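Local coordinates for protein quinone reductase (Klebsiella pneumoniae subsp. pneumoniae, PDB 4GI5) that binds flavin-adenine dinucleotide and probably reduces quinones with electrons from NAD(P)H, as expected for an NAD(P)H dehydrogenase (quinone), at residues G148-D152 against R153-D157; Y217-D220 against K221-A224; L234-R237 against L238-W242. All blocks are in the same frame, centred on the assembly; numbering follows the deposited sequence.

In the fold
Contacts 2 and 3 stand at the two ends of helix 224-239 in the flavodoxin-like fold. Contact 2 (217-220 with 221-224) is the loop leading out of the outermost strand 209-216 into that helix, and it touches the FAD directly. Contact 3 (234-237 with 238-242) closes the same helix, its centre about 21 Å from that of contact 2; the side chain of L234 stays about 11 Å from that same FAD. Contact 1 (148-152 with 153-157) is a surface hairpin on the opposite side of the chain's centre from contact 2, about 46 Å away between centres; the side chain of W155 lies about 10 Å from another FAD of the assembly.

Contact 1: residues G148-D152 against R153-D157; sequences GEHSD and RHWGD
H150 sets the edge of its imidazole against the indole face of W155, a T-shaped pair on one side of a short β hairpin that turns at D152 and R153. The ring planes are nearly perpendicular (89°), with H150 CD2 3.6 Å from W155 CE2. H150 CB adds a CH-π contact over the six-membered ring, so the histidine spans both rings of the indole. G156 N lies over one face of the imidazole, and S151 O lies in plane at the edge of the W155 indole.

Two backbone bonds join the arms of this weakly bonded hairpin: S151 N donates to H154 O at 2.8 Å, and G156 N to E149 O.

On the face that carries S151 and H154, S151 OG donates to E149 OE2 over 2.6 Å, reaching the anti side of the carboxylate. The aliphatic part of E149 lies against the imidazole of H154, E149 CG being 3.7 Å from H154 CD2. Further out, H154 NE2 donates to D157 OD1 almost in the ring plane; with CG anti to the backbone N (chi1 -166°), the imidazole extends along the hairpin to reach that carboxylate. N253 and Q252 hold the backbone of W155 and G156 from outside. Two waters tie the open end together: one bridges H150 NE2 and W155 O, and the other accepts from E149 N at 2.9 Å and donates to D157 OD1 at 2.8 Å.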
ATOM      1  N   GLY B 148     -20.369  -9.422 -11.066  1.00 23.51           N
ATOM      2  CA  GLY B 148     -21.358  -8.540 -11.749  1.00 20.55           C
ATOM      3  C   GLY B 148     -21.148  -8.421 -13.213  1.00 22.20           C
ATOM      4  O   GLY B 148     -20.057  -8.651 -13.795  1.00 22.92           O
ATOM      5  N   GLU B 149     -22.105  -7.800 -13.837  1.00 20.56           N
ATOM      6  CA  GLU B 149     -22.057  -7.572 -15.243  1.00 18.75           C
ATOM      7  C   GLU B 149     -21.323  -6.332 -15.649  1.00 17.67           C
ATOM      8  O   GLU B 149     -21.210  -5.354 -14.915  1.00 19.60           O
ATOM      9  CB  GLU B 149     -23.574  -7.492 -15.765  1.00 18.79           C
ATOM     10  CG  GLU B 149     -24.187  -6.216 -15.394  1.00 18.78           C
ATOM     11  CD  GLU B 149     -25.690  -6.117 -15.933  1.00 19.95           C
ATOM     12  OE1 GLU B 149     -26.425  -7.080 -15.729  1.00 22.56           O
ATOM     13  OE2 GLU B 149     -25.992  -5.077 -16.544  1.00 23.47           O
ATOM     14  N   HIS B 150     -20.940  -6.327 -16.932  1.00 16.65           N
ATOM     15  CA  HIS B 150     -20.354  -5.192 -17.590  1.00 18.16           C
ATOM     16  C   HIS B 150     -21.260  -4.795 -18.760  1.00 20.58           C
ATOM     17  O   HIS B 150     -21.288  -5.483 -19.785  1.00 21.39           O
ATOM     18  CB  HIS B 150     -18.899  -5.441 -18.008  1.00 19.44           C
ATOM     19  CG  HIS B 150     -18.009  -5.717 -16.824  1.00 18.78           C
ATOM     20  ND1 HIS B 150     -18.048  -6.938 -16.180  1.00 22.83           N
ATOM     21  CD2 HIS B 150     -17.197  -4.931 -16.076  1.00 21.09           C
ATOM     22  CE1 HIS B 150     -17.253  -6.901 -15.113  1.00 23.26           C
ATOM     23  NE2 HIS B 150     -16.755  -5.681 -15.013  1.00 23.65           N
ATOM     24  N   SER B 151     -21.951  -3.698 -18.616  1.00 19.10           N
ATOM     25  CA  SER B 151     -22.997  -3.348 -19.581  1.00 20.07           C
ATOM     26  C   SER B 151     -23.060  -1.900 -19.792  1.00 19.74           C
ATOM     27  O   SER B 151     -22.137  -1.147 -19.482  1.00 18.53           O
ATOM     28  CB  SER B 151     -24.292  -3.876 -19.026  1.00 18.67           C
ATOM     29  OG  SER B 151     -24.694  -3.278 -17.842  1.00 17.51           O
ATOM     30  N   ASP B 152     -24.134  -1.413 -20.441  1.00 16.36           N
ATOM     31  CA  ASP B 152     -24.186  -0.008 -20.697  1.00 15.93           C
ATOM     32  C   ASP B 152     -23.988   0.895 -19.517  1.00 16.62           C
ATOM     33  O   ASP B 152     -23.234   1.872 -19.623  1.00 17.79           O
ATOM     34  CB  ASP B 152     -25.595   0.271 -21.374  1.00 16.79           C
ATOM     35  CG  ASP B 152     -25.928   1.673 -21.649  1.00 20.67           C
ATOM     36  OD1 ASP B 152     -25.070   2.578 -21.891  1.00 18.06           O
ATOM     37  OD2 ASP B 152     -27.208   1.965 -21.646  1.00 18.98           O
ATOM     38  N   ARG B 153     -24.714   0.669 -18.429  1.00 16.75           N
ATOM     39  CA  ARG B 153     -24.712   1.530 -17.262  1.00 16.58           C
ATOM     40  C   ARG B 153     -24.323   0.785 -16.008  1.00 18.11           C
ATOM     41  O   ARG B 153     -24.747   1.179 -14.888  1.00 19.79           O
ATOM     42  CB  ARG B 153     -26.061   2.345 -17.128  1.00 19.08           C
ATOM     43  CG  ARG B 153     -26.089   3.345 -18.273  1.00 23.68           C
ATOM     44  CD  ARG B 153     -27.214   4.403 -18.206  1.00 25.79           C
ATOM     45  NE  ARG B 153     -28.469   3.835 -17.781  1.00 28.56           N
ATOM     46  CZ  ARG B 153     -29.573   4.597 -17.592  1.00 27.47           C
ATOM     47  NH1 ARG B 153     -29.506   5.853 -17.932  1.00 26.06           N
ATOM     48  NH2 ARG B 153     -30.710   4.057 -17.195  1.00 27.32           N
ATOM     49  N   HIS B 154     -23.534  -0.303 -16.150  1.00 16.58           N
ATOM     50  CA  HIS B 154     -23.094  -0.969 -14.956  1.00 15.86           C
ATOM     51  C   HIS B 154     -21.725  -1.583 -15.252  1.00 17.92           C
ATOM     52  O   HIS B 154     -21.568  -2.176 -16.311  1.00 18.49           O
ATOM     53  CB  HIS B 154     -24.069  -2.106 -14.595  1.00 18.21           C
ATOM     54  CG  HIS B 154     -23.924  -2.671 -13.224  1.00 17.55           C
ATOM     55  ND1 HIS B 154     -24.659  -2.199 -12.162  1.00 19.28           N
ATOM     56  CD2 HIS B 154     -23.254  -3.739 -12.756  1.00 17.13           C
ATOM     57  CE1 HIS B 154     -24.352  -2.876 -11.074  1.00 20.17           C
ATOM     58  NE2 HIS B 154     -23.513  -3.828 -11.421  1.00 19.31           N
ATOM     59  N   TRP B 155     -20.769  -1.414 -14.370  1.00 18.09           N
ATOM     60  CA  TRP B 155     -19.409  -1.922 -14.749  1.00 15.66           C
ATOM     61  C   TRP B 155     -18.779  -2.733 -13.579  1.00 17.35           C
ATOM     62  O   TRP B 155     -17.808  -2.270 -12.889  1.00 17.65           O
ATOM     63  CB  TRP B 155     -18.528  -0.794 -15.205  1.00 17.45           C
ATOM     64  CG  TRP B 155     -17.434  -1.200 -16.144  1.00 21.31           C
ATOM     65  CD1 TRP B 155     -16.078  -1.419 -15.824  1.00 22.63           C
ATOM     66  CD2 TRP B 155     -17.591  -1.542 -17.497  1.00 20.60           C
ATOM     67  NE1 TRP B 155     -15.426  -1.825 -16.945  1.00 21.88           N
ATOM     68  CE2 TRP B 155     -16.318  -1.944 -17.977  1.00 22.04           C
ATOM     69  CE3 TRP B 155     -18.696  -1.635 -18.373  1.00 22.38           C
ATOM     70  CZ2 TRP B 155     -16.130  -2.402 -19.292  1.00 23.11           C
ATOM     71  CZ3 TRP B 155     -18.480  -2.033 -19.702  1.00 26.32           C
ATOM     72  CH2 TRP B 155     -17.170  -2.400 -20.137  1.00 26.48           C
ATOM     73  N   GLY B 156     -19.318  -3.899 -13.337  1.00 14.43           N
ATOM     74  CA  GLY B 156     -19.026  -4.684 -12.155  1.00 16.27           C
ATOM     75  C   GLY B 156     -19.786  -4.208 -10.945  1.00 15.70           C
ATOM     76  O   GLY B 156     -20.100  -3.052 -10.803  1.00 17.66           O
ATOM     77  N   ASP B 157     -19.986  -5.144 -10.001  1.00 16.43           N
ATOM     78  CA  ASP B 157     -20.616  -4.825  -8.744  1.00 16.51           C
ATOM     79  C   ASP B 157     -19.541  -4.326  -7.762  1.00 16.78           C
ATOM     80  O   ASP B 157     -18.922  -5.180  -7.126  1.00 19.40           O
ATOM     81  CB  ASP B 157     -21.278  -6.027  -8.112  1.00 16.71           C
ATOM     82  CG  ASP B 157     -22.488  -6.591  -8.916  1.00 20.64           C
ATOM     83  OD1 ASP B 157     -22.827  -6.033  -9.964  1.00 21.12           O
ATOM     84  OD2 ASP B 157     -22.977  -7.655  -8.488  1.00 20.65           O
TER
HETATM   85  O   HOH W   1     -24.290  -7.245 -11.959  1.00 20.64           O
HETATM   86  O   HOH W   2     -15.460  -4.005 -12.854  1.00 26.99           O

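Contact 2: residues Y217-D220 against K221-A224. With FAD (flavin-adenine dinucleotide), chain H.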
ATOM      1  N   TYR B 217      -1.258   9.929  16.122  1.00 14.36           N
ATOM      2  CA  TYR B 217       0.005  10.466  15.660  1.00 14.29           C
ATOM      3  C   TYR B 217       1.051  10.507  16.750  1.00 17.35           C
ATOM      4  O   TYR B 217       0.709  10.402  17.970  1.00 17.26           O
ATOM      5  CB  TYR B 217      -0.220  11.858  15.147  1.00 14.91           C
ATOM      6  CG  TYR B 217      -1.154  11.858  14.006  1.00 14.44           C
ATOM      7  CD1 TYR B 217      -0.730  11.565  12.675  1.00 14.16           C
ATOM      8  CD2 TYR B 217      -2.510  12.190  14.192  1.00 15.50           C
ATOM      9  CE1 TYR B 217      -1.646  11.608  11.684  1.00 13.28           C
ATOM     10  CE2 TYR B 217      -3.384  12.222  13.120  1.00 18.77           C
ATOM     11  CZ  TYR B 217      -2.882  11.872  11.846  1.00 16.38           C
ATOM     12  OH  TYR B 217      -3.807  11.898  10.779  1.00 19.37           O
ATOM     13  N   ARG B 218       2.307  10.661  16.385  1.00 15.12           N
ATOM     14  CA  ARG B 218       3.421  10.723  17.315  1.00 18.13           C
ATOM     15  C   ARG B 218       3.454   9.564  18.252  1.00 19.81           C
ATOM     16  O   ARG B 218       3.713   9.698  19.431  1.00 23.28           O
ATOM     17  CB  ARG B 218       3.414  12.034  18.144  1.00 25.18           C
ATOM     18  CG  ARG B 218       3.465  13.227  17.331  1.00 30.93           C
ATOM     19  CD  ARG B 218       3.830  14.531  18.185  1.00 35.67           C
ATOM     20  NE  ARG B 218       5.195  14.511  18.728  1.00 40.96           N
ATOM     21  CZ  ARG B 218       5.846  15.639  19.111  1.00 51.84           C
ATOM     22  NH1 ARG B 218       5.249  16.843  19.031  1.00 44.89           N
ATOM     23  NH2 ARG B 218       7.093  15.583  19.551  1.00 53.43           N
ATOM     24  N   THR B 219       3.207   8.385  17.740  1.00 16.95           N
ATOM     25  CA  THR B 219       2.987   7.249  18.595  1.00 16.99           C
ATOM     26  C   THR B 219       4.235   6.636  19.178  1.00 16.85           C
ATOM     27  O   THR B 219       4.086   5.900  20.171  1.00 18.39           O
ATOM     28  CB  THR B 219       2.187   6.149  17.944  1.00 15.87           C
ATOM     29  OG1 THR B 219       2.831   5.715  16.779  1.00 18.52           O
ATOM     30  CG2 THR B 219       0.788   6.737  17.663  1.00 18.42           C
ATOM     31  N   ASP B 220       5.411   6.873  18.603  1.00 18.79           N
ATOM     32  CA  ASP B 220       6.613   6.269  19.103  1.00 19.74           C
ATOM     33  C   ASP B 220       6.990   6.782  20.517  1.00 21.65           C
ATOM     34  O   ASP B 220       7.715   6.077  21.177  1.00 21.85           O
ATOM     35  CB  ASP B 220       7.806   6.452  18.135  1.00 21.83           C
ATOM     36  CG  ASP B 220       7.547   5.762  16.722  1.00 29.60           C
ATOM     37  OD1 ASP B 220       7.301   4.583  16.734  1.00 23.18           O
ATOM     38  OD2 ASP B 220       7.730   6.417  15.643  1.00 31.63           O
ATOM     39  N   LYS B 221       6.506   7.942  20.911  1.00 19.80           N
ATOM     40  CA  LYS B 221       6.828   8.470  22.218  1.00 26.95           C
ATOM     41  C   LYS B 221       5.686   8.334  23.182  1.00 25.29           C
ATOM     42  O   LYS B 221       5.656   9.023  24.208  1.00 25.57           O
ATOM     43  CB  LYS B 221       7.103   9.964  22.027  1.00 35.45           C
ATOM     44  CG  LYS B 221       8.273  10.274  21.083  1.00 47.94           C
ATOM     45  CD  LYS B 221       9.543   9.546  21.532  1.00 58.68           C
ATOM     46  CE  LYS B 221      10.566   9.432  20.403  1.00 73.25           C
ATOM     47  NZ  LYS B 221      11.435  10.614  20.565  1.00 74.49           N
ATOM     48  N   THR B 222       4.674   7.574  22.855  1.00 20.51           N
ATOM     49  CA  THR B 222       3.503   7.432  23.696  1.00 18.67           C
ATOM     50  C   THR B 222       3.948   7.107  25.165  1.00 19.76           C
ATOM     51  O   THR B 222       4.681   6.156  25.405  1.00 19.24           O
ATOM     52  CB  THR B 222       2.575   6.324  23.214  1.00 19.00           C
ATOM     53  OG1 THR B 222       2.112   6.644  21.872  1.00 17.39           O
ATOM     54  CG2 THR B 222       1.328   6.219  24.051  1.00 19.09           C
ATOM     55  N   ASP B 223       3.403   7.906  26.050  1.00 24.41           N
ATOM     56  CA  ASP B 223       3.530   7.716  27.521  1.00 26.83           C
ATOM     57  C   ASP B 223       2.180   7.437  28.153  1.00 26.51           C
ATOM     58  O   ASP B 223       1.117   7.242  27.488  1.00 21.23           O
ATOM     59  CB  ASP B 223       4.234   8.968  28.137  1.00 26.58           C
ATOM     60  CG  ASP B 223       3.466  10.231  28.002  1.00 31.28           C
ATOM     61  OD1 ASP B 223       2.311  10.263  27.549  1.00 25.70           O
ATOM     62  OD2 ASP B 223       4.005  11.282  28.426  1.00 35.34           O
ATOM     63  N   ALA B 224       2.127   7.390  29.524  1.00 23.53           N
ATOM     64  CA  ALA B 224       0.804   6.978  30.081  1.00 22.57           C
ATOM     65  C   ALA B 224      -0.288   7.944  29.753  1.00 19.79           C
ATOM     66  O   ALA B 224      -1.455   7.570  29.585  1.00 20.85           O
ATOM     67  CB  ALA B 224       0.887   6.797  31.657  1.00 25.51           C
TER
HETATM   68  PA  FAD H 301       5.607   0.330  20.000  1.00 16.39           P
HETATM   69  O1A FAD H 301       5.242  -1.016  20.475  1.00 17.84           O
HETATM   70  O2A FAD H 301       6.907   0.707  19.464  1.00 16.72           O
HETATM   71  O5B FAD H 301       5.340   1.414  21.197  1.00 15.27           O
HETATM   72  C5B FAD H 301       5.324   2.848  21.046  1.00 15.90           C
HETATM   73  C4B FAD H 301       5.350   3.470  22.404  1.00 15.78           C
HETATM   74  O4B FAD H 301       4.090   3.266  23.002  1.00 17.51           O
HETATM   75  C3B FAD H 301       6.458   2.947  23.284  1.00 21.19           C
HETATM   76  O3B FAD H 301       7.071   4.102  23.836  1.00 22.56           O
HETATM   77  C2B FAD H 301       5.640   2.213  24.307  1.00 21.19           C
HETATM   78  O2B FAD H 301       6.309   2.061  25.586  1.00 23.06           O
HETATM   79  C1B FAD H 301       4.335   2.926  24.431  1.00 19.70           C
HETATM   80  N9A FAD H 301       3.289   2.022  24.982  1.00 20.39           N
HETATM   81  C8A FAD H 301       3.009   0.632  24.735  1.00 18.31           C
HETATM   82  N7A FAD H 301       2.005   0.188  25.457  1.00 26.92           N
HETATM   83  C5A FAD H 301       1.756   1.276  26.242  1.00 20.92           C
HETATM   84  C6A FAD H 301       0.877   1.543  27.381  1.00 28.41           C
HETATM   85  N6A FAD H 301       0.092   0.551  27.646  1.00 22.41           N
HETATM   86  N1A FAD H 301       0.828   2.777  27.993  1.00 28.60           N
HETATM   87  C2A FAD H 301       1.622   3.753  27.568  1.00 28.44           C
HETATM   88  N3A FAD H 301       2.512   3.545  26.522  1.00 22.23           N
HETATM   89  C4A FAD H 301       2.509   2.402  25.936  1.00 22.29           C
HETATM   90  N1  FAD H 301       5.313   6.356  10.754  1.00 13.50           N
HETATM   91  C2  FAD H 301       4.686   7.203   9.910  1.00 14.89           C
HETATM   92  O2  FAD H 301       4.089   8.280  10.340  1.00 14.76           O
HETATM   93  N3  FAD H 301       4.654   6.967   8.549  1.00 12.62           N
HETATM   94  C4  FAD H 301       5.344   5.958   7.986  1.00 12.93           C
HETATM   95  O4  FAD H 301       5.243   5.701   6.779  1.00 13.54           O
HETATM   96  C4X FAD H 301       6.045   5.066   8.871  1.00 13.08           C
HETATM   97  N5  FAD H 301       6.702   3.982   8.361  1.00 14.11           N
HETATM   98  C5X FAD H 301       7.291   3.039   9.245  1.00 13.75           C
HETATM   99  C6  FAD H 301       7.844   1.947   8.772  1.00 13.19           C
HETATM  100  C7  FAD H 301       8.328   0.950   9.616  1.00 15.20           C
HETATM  101  C7M FAD H 301       8.936  -0.286   9.062  1.00 17.91           C
HETATM  102  C8  FAD H 301       8.310   1.165  11.015  1.00 12.97           C
HETATM  103  C8M FAD H 301       8.899   0.127  11.932  1.00 15.35           C
HETATM  104  C9  FAD H 301       7.765   2.299  11.529  1.00 13.42           C
HETATM  105  C9A FAD H 301       7.207   3.269  10.648  1.00 12.52           C
HETATM  106  N10 FAD H 301       6.519   4.365  11.123  1.00 12.94           N
HETATM  107  C10 FAD H 301       5.915   5.277  10.270  1.00 11.98           C
HETATM  108  C1' FAD H 301       6.340   4.605  12.563  1.00 13.10           C
HETATM  109  C2' FAD H 301       5.207   3.670  12.991  1.00 12.75           C
HETATM  110  O2' FAD H 301       3.905   3.980  12.487  1.00 13.05           O
HETATM  111  C3' FAD H 301       5.106   3.609  14.550  1.00 14.10           C
HETATM  112  O3' FAD H 301       6.372   3.023  14.946  1.00 14.79           O
HETATM  113  C4' FAD H 301       3.985   2.702  15.073  1.00 13.68           C
HETATM  114  O4' FAD H 301       2.760   3.320  14.837  1.00 15.06           O
HETATM  115  C5' FAD H 301       4.098   2.556  16.614  1.00 13.79           C
HETATM  116  O5' FAD H 301       3.176   1.599  17.027  1.00 14.16           O
HETATM  117  P   FAD H 301       3.779   0.229  17.706  1.00 15.10           P
HETATM  118  O1P FAD H 301       2.614  -0.581  18.125  1.00 14.42           O
HETATM  119  O2P FAD H 301       4.782  -0.443  16.881  1.00 14.25           O
HETATM  120  O3P FAD H 301       4.470   0.935  18.985  1.00 15.18           O
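T222 sets its hydroxyl against the backbone carbonyl oxygen of T219, OG1 donating to T219 O at 2.7 Å. The same oxygen takes the backbone N of T222 at 3.2 Å, the bond that closes a type I turn through D220 and K221. Both donors reach it from one face of the carbonyl plane, the amide far above that plane and the hydroxyl less steeply tilted. With T222 OG1 beside its own backbone N (chi1 -61°), one residue can supply both bonds. Q230 of the following helix also bonds to T222 OG1, and D223 caps that helix at Q226 N.

The turn presents its residues to the flavin cofactor. D220 OD1 accepts a short bond from the ribityl hydroxyl O3' of FAD, 2.5 Å away, and T219 OG1 is hydrogen-bonded to the neighbouring O4' at 3.1 Å. On the adenosine side, T222 CB packs 3.4 Å from the ribose oxygen O4B, and T222 O touches C1B. D220 also packs on T87 of the second subunit.

Successive ribityl hydroxyls thus meet a carboxylate and a hydroxyl offered by adjacent residues, consistent with this turn, held by two bonds to T219 O, helping to orient the ribityl chain.

Contact 3: residues L234-R237 against L238-W242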
ATOM      1  N   LEU B 234     -10.477   5.802  21.266  1.00 16.98           N
ATOM      2  CA  LEU B 234     -10.829   4.515  20.801  1.00 18.01           C
ATOM      3  C   LEU B 234     -12.219   4.077  21.349  1.00 20.88           C
ATOM      4  O   LEU B 234     -13.074   3.621  20.649  1.00 18.28           O
ATOM      5  CB  LEU B 234      -9.701   3.553  21.109  1.00 19.35           C
ATOM      6  CG  LEU B 234      -9.930   2.090  20.810  1.00 19.38           C
ATOM      7  CD1 LEU B 234     -10.267   1.838  19.374  1.00 21.17           C
ATOM      8  CD2 LEU B 234      -8.662   1.273  21.120  1.00 21.41           C
ATOM      9  N   ALA B 235     -12.411   4.254  22.636  1.00 20.82           N
ATOM     10  CA  ALA B 235     -13.650   3.791  23.209  1.00 20.30           C
ATOM     11  C   ALA B 235     -14.808   4.570  22.590  1.00 20.21           C
ATOM     12  O   ALA B 235     -15.877   3.972  22.326  1.00 22.59           O
ATOM     13  CB  ALA B 235     -13.557   3.964  24.792  1.00 23.41           C
ATOM     14  N   GLU B 236     -14.619   5.838  22.358  1.00 20.32           N
ATOM     15  CA  GLU B 236     -15.664   6.718  21.772  1.00 24.16           C
ATOM     16  C   GLU B 236     -16.001   6.252  20.376  1.00 23.99           C
ATOM     17  O   GLU B 236     -17.151   6.155  20.019  1.00 22.30           O
ATOM     18  CB  GLU B 236     -15.266   8.218  21.821  1.00 27.46           C
ATOM     19  CG  GLU B 236     -15.905   9.225  20.849  1.00 42.39           C
ATOM     20  CD  GLU B 236     -17.374   9.301  20.814  1.00 54.58           C
ATOM     21  OE1 GLU B 236     -17.993   9.008  21.861  1.00 82.83           O
ATOM     22  OE2 GLU B 236     -17.925   9.707  19.738  1.00 53.39           O
ATOM     23  N   ARG B 237     -14.978   5.871  19.563  1.00 22.91           N
ATOM     24  CA  ARG B 237     -15.305   5.287  18.276  1.00 19.88           C
ATOM     25  C   ARG B 237     -16.020   3.965  18.316  1.00 19.54           C
ATOM     26  O   ARG B 237     -16.953   3.683  17.545  1.00 21.81           O
ATOM     27  CB  ARG B 237     -13.986   5.172  17.365  1.00 16.95           C
ATOM     28  CG  ARG B 237     -13.314   6.492  17.046  1.00 16.83           C
ATOM     29  CD  ARG B 237     -14.151   7.574  16.317  1.00 20.04           C
ATOM     30  NE  ARG B 237     -14.832   6.935  15.249  1.00 21.03           N
ATOM     31  CZ  ARG B 237     -14.338   6.851  13.983  1.00 20.17           C
ATOM     32  NH1 ARG B 237     -13.193   7.367  13.727  1.00 19.25           N
ATOM     33  NH2 ARG B 237     -14.975   6.185  13.089  1.00 19.77           N
ATOM     34  N   LEU B 238     -15.600   3.096  19.221  1.00 18.78           N
ATOM     35  CA  LEU B 238     -16.219   1.815  19.332  1.00 19.93           C
ATOM     36  C   LEU B 238     -17.693   1.913  19.853  1.00 21.92           C
ATOM     37  O   LEU B 238     -18.516   1.083  19.522  1.00 23.22           O
ATOM     38  CB  LEU B 238     -15.359   0.965  20.286  1.00 21.58           C
ATOM     39  CG  LEU B 238     -13.973   0.557  19.743  1.00 21.93           C
ATOM     40  CD1 LEU B 238     -13.210  -0.166  20.815  1.00 21.45           C
ATOM     41  CD2 LEU B 238     -14.040  -0.267  18.447  1.00 21.63           C
ATOM     42  N   ASP B 239     -17.950   2.902  20.648  1.00 24.32           N
ATOM     43  CA  ASP B 239     -19.330   3.181  21.206  1.00 27.10           C
ATOM     44  C   ASP B 239     -20.251   3.693  20.107  1.00 30.49           C
ATOM     45  O   ASP B 239     -21.462   3.640  20.272  1.00 31.86           O
ATOM     46  CB  ASP B 239     -19.212   4.255  22.327  1.00 25.38           C
ATOM     47  CG  ASP B 239     -18.600   3.717  23.610  1.00 26.63           C
ATOM     48  OD1 ASP B 239     -18.528   2.513  23.718  1.00 28.26           O
ATOM     49  OD2 ASP B 239     -18.195   4.511  24.486  1.00 33.20           O
ATOM     50  N   THR B 240     -19.724   4.203  18.975  1.00 25.26           N
ATOM     51  CA  THR B 240     -20.564   4.867  17.986  1.00 23.95           C
ATOM     52  C   THR B 240     -20.462   4.197  16.598  1.00 25.82           C
ATOM     53  O   THR B 240     -20.850   4.797  15.616  1.00 27.24           O
ATOM     54  CB  THR B 240     -20.166   6.364  17.884  1.00 28.15           C
ATOM     55  OG1 THR B 240     -18.746   6.516  17.651  1.00 25.71           O
ATOM     56  CG2 THR B 240     -20.487   7.171  19.163  1.00 28.82           C
ATOM     57  N   LEU B 241     -19.956   2.967  16.523  1.00 25.09           N
ATOM     58  CA  LEU B 241     -19.729   2.307  15.262  1.00 26.46           C
ATOM     59  C   LEU B 241     -20.929   2.294  14.327  1.00 34.09           C
ATOM     60  O   LEU B 241     -20.781   2.332  13.069  1.00 28.37           O
ATOM     61  CB  LEU B 241     -19.289   0.894  15.447  1.00 27.36           C
ATOM     62  CG  LEU B 241     -17.903   0.724  15.928  1.00 24.18           C
ATOM     63  CD1 LEU B 241     -17.639  -0.723  16.291  1.00 25.13           C
ATOM     64  CD2 LEU B 241     -16.935   1.143  14.827  1.00 27.37           C
ATOM     65  N   TRP B 242     -22.109   2.181  14.934  1.00 29.98           N
ATOM     66  CA  TRP B 242     -23.355   2.088  14.160  1.00 32.40           C
ATOM     67  C   TRP B 242     -24.114   3.412  14.137  1.00 30.95           C
ATOM     68  O   TRP B 242     -25.139   3.437  13.575  1.00 34.85           O
ATOM     69  CB  TRP B 242     -24.232   0.943  14.650  1.00 37.54           C
ATOM     70  CG  TRP B 242     -23.514  -0.279  14.412  1.00 41.16           C
ATOM     71  CD1 TRP B 242     -23.431  -0.966  13.222  1.00 43.81           C
ATOM     72  CD2 TRP B 242     -22.634  -0.954  15.344  1.00 48.32           C
ATOM     73  NE1 TRP B 242     -22.581  -2.048  13.379  1.00 46.66           N
ATOM     74  CE2 TRP B 242     -22.098  -2.081  14.672  1.00 43.92           C
ATOM     75  CE3 TRP B 242     -22.276  -0.749  16.688  1.00 50.78           C
ATOM     76  CZ2 TRP B 242     -21.240  -3.008  15.313  1.00 33.63           C
ATOM     77  CZ3 TRP B 242     -21.380  -1.703  17.284  1.00 49.19           C
ATOM     78  CH2 TRP B 242     -20.834  -2.759  16.517  1.00 29.63           C
TER
HETATM   79  O   HOH W   3     -17.269   8.739  16.846  1.00 35.54           O
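T240 OG1 is held from two directions: it donates to E236 O at 2.9 Å and accepts from a water at 2.8 Å. That water also donates to E236 OE2, 3.1 Å away, so a single molecule ties the glutamate carboxylate to the threonine hydroxyl. E236 bends at chi2 (55°), turning its carboxylate toward the C-terminal end of the helix, where OE2 also comes 3.7 Å from the methyl T240 CG2. On T240, OG1 sits between its own backbone N and carbonyl carbon (chi1 53°), which turns the hydroxyl back toward the carbonyl one helical turn earlier.

Ordinary helical bonds precede this point, L238 N to L234 O and D239 N to A235 O. T240 N bonds to R237 O, three residues back, at 3.2 Å, approaching from well above the carbonyl plane near the C-terminal end of helix 224-239 of the flavodoxin-like fold.

Leucines line the inner side of this helix, which packs on the central parallel sheet beside helix 37-51. L234 CD1 meets L238 CD1 at 3.8 Å, the two side chains crossing at a slant. Around them L234 packs on F44, I172 and L214, and L238 on A45 and I117, so the pair bridges the neighbouring helix and several strands. Past the helix end, L241 turns inward onto L211 and M170, its CG lying 3.5 Å from R237 O. R237 coils over the same part of the sheet, against M170, L211 and L214, and its guanidinium NH2 donates to P212 O. On the flank turned to helix 37-51, A235 and D239, one turn apart, both touch H48.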